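Local structure of PROTEIN (hypothetical protein EF0366) (1VPY) at residues 36-39 against 40-44. The protein is of unknown function, but belongs to the DUF72 family and folds as a TIM alpha/beta barrel, which binds zinc ions in the crystal. Sequence-based numbering, arbitrary orientation.
Sequences YEYA and SHLPL. With ZN (zinc ion), chain E.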
loop_
_atom_site.group_PDB
_atom_site.type_symbol
_atom_site.label_atom_id
_atom_site.label_comp_id
_atom_site.label_asym_id
_atom_site.label_seq_id
_atom_site.Cartn_x
_atom_site.Cartn_y
_atom_site.Cartn_z
ATOM N N TYR A 36 15.332 2.367 12.534
ATOM C CA TYR A 36 16.695 2.790 12.219
ATOM C C TYR A 36 17.511 1.646 11.614
ATOM O O TYR A 36 18.137 1.824 10.570
ATOM C CB TYR A 36 17.387 3.360 13.462
ATOM C CG TYR A 36 18.849 3.725 13.277
ATOM C CD1 TYR A 36 19.219 4.950 12.724
ATOM C CD2 TYR A 36 19.864 2.848 13.675
ATOM C CE1 TYR A 36 20.563 5.289 12.558
ATOM C CE2 TYR A 36 21.207 3.179 13.518
ATOM C CZ TYR A 36 21.547 4.400 12.959
ATOM O OH TYR A 36 22.869 4.730 12.802
ATOM N N GLU A 37 17.483 0.480 12.260
ATOM C CA GLU A 37 18.210 -0.696 11.776
ATOM C C GLU A 37 17.547 -1.316 10.543
ATOM O O GLU A 37 18.224 -1.871 9.682
ATOM C CB GLU A 37 18.369 -1.740 12.886
ATOM C CG GLU A 37 19.699 -2.515 12.851
ATOM C CD GLU A 37 19.708 -3.689 11.867
ATOM O OE1 GLU A 37 18.633 -4.284 11.616
ATOM O OE2 GLU A 37 20.801 -4.027 11.349
ATOM N N TYR A 38 16.226 -1.222 10.457
ATOM C CA TYR A 38 15.508 -1.696 9.281
ATOM C C TYR A 38 15.982 -0.954 8.027
ATOM O O TYR A 38 16.146 -1.554 6.961
ATOM C CB TYR A 38 13.998 -1.534 9.466
ATOM C CG TYR A 38 13.195 -1.889 8.242
ATOM C CD1 TYR A 38 13.068 -0.983 7.191
ATOM C CD2 TYR A 38 12.562 -3.131 8.127
ATOM C CE1 TYR A 38 12.347 -1.300 6.060
ATOM C CE2 TYR A 38 11.824 -3.456 6.997
ATOM C CZ TYR A 38 11.724 -2.530 5.963
ATOM O OH TYR A 38 11.007 -2.814 4.825
ATOM N N ALA A 39 16.210 0.350 8.173
ATOM C CA ALA A 39 16.651 1.211 7.078
ATOM C C ALA A 39 18.107 0.969 6.698
ATOM O O ALA A 39 18.638 1.646 5.819
ATOM C CB ALA A 39 16.433 2.665 7.438
ATOM N N SER A 40 18.749 0.010 7.362
ATOM C CA SER A 40 20.096 -0.425 6.981
ATOM C C SER A 40 20.055 -1.425 5.830
ATOM O O SER A 40 20.973 -1.446 5.004
ATOM C CB SER A 40 20.849 -1.049 8.163
ATOM O OG SER A 40 21.050 -0.111 9.200
ATOM N N HIS A 41 19.012 -2.258 5.782
ATOM C CA HIS A 41 18.912 -3.291 4.741
ATOM C C HIS A 41 17.890 -2.969 3.653
ATOM O O HIS A 41 18.065 -3.378 2.514
ATOM C CB HIS A 41 18.600 -4.696 5.302
ATOM C CG HIS A 41 18.703 -4.814 6.790
ATOM N ND1 HIS A 41 19.911 -4.851 7.455
ATOM C CD2 HIS A 41 17.744 -4.939 7.740
ATOM C CE1 HIS A 41 19.690 -4.972 8.753
ATOM N NE2 HIS A 41 18.384 -5.031 8.952
ATOM N N LEU A 42 16.816 -2.270 4.001
ATOM C CA LEU A 42 15.731 -2.072 3.033
ATOM C C LEU A 42 15.437 -0.609 2.671
ATOM O O LEU A 42 15.606 0.284 3.505
ATOM C CB LEU A 42 14.463 -2.828 3.461
ATOM C CG LEU A 42 14.564 -4.357 3.349
ATOM C CD1 LEU A 42 13.358 -5.052 3.963
ATOM C CD2 LEU A 42 14.748 -4.811 1.905
ATOM N N PRO A 43 15.028 -0.362 1.408
ATOM C CA PRO A 43 14.732 0.986 0.921
ATOM C C PRO A 43 13.264 1.405 1.076
ATOM O O PRO A 43 12.904 2.532 0.734
ATOM C CB PRO A 43 15.070 0.877 -0.560
ATOM C CG PRO A 43 14.702 -0.547 -0.914
ATOM C CD PRO A 43 14.848 -1.372 0.346
ATOM N N LEU A 44 12.429 0.511 1.583
ATOM C CA LEU A 44 11.014 0.787 1.662
ATOM C C LEU A 44 10.410 0.091 2.861
ATOM O O LEU A 44 10.775 -1.038 3.180
ATOM C CB LEU A 44 10.331 0.320 0.376
ATOM C CG LEU A 44 8.833 0.516 0.153
ATOM C CD1 LEU A 44 8.472 1.997 0.038
ATOM C CD2 LEU A 44 8.426 -0.240 -1.091
HETATM ZN ZN ZN E . 18.777 -6.661 10.822
#
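E37 and H41, four residues apart and thus on one side of the helix, both bind a zinc ion. The glutamate chain bends at chi2 (-82°), which carries the carboxylate up to the metal; OE1 of E37 lies 2.5 Å from the zinc, rather long for such a bond. NE2 of H41, like a carboxylate oxygen a common zinc ligand, binds at the same length, the carboxylate and imidazole planes turned 56° apart. The carbonyl oxygen of E37 sits over one face of the imidazole, offset toward its rim, and also accepts the amide of S40 (N to O 3.0 Å), a bond spanning three residues, as in a tightening last helical turn.

Y38 turns to the interior. With CG anti to the backbone N (chi1 175°), its buried ring packs on F21, F71 and L42, whose branched, apolar end suits the place: CD1 of L42 lies 3.6 Å from CZ of Y38. The hydroxyl donates to O of L44, in the ring plane at its edge, at a distance modelled too short to be exact, and also bonds N of L18. O of Y38 accepts two amides, H41 N from above the carbonyl plane and L42 N nearly in line with the C=O.

A39, whose small methyl lets the loop at V67 and P68 come close, completes the turn. This is the C-terminal end of helix 35-41 leading into strand 44-47, the alpha-to-beta connection of a TIM barrel, with an i/i+4 zinc site on its outer surface.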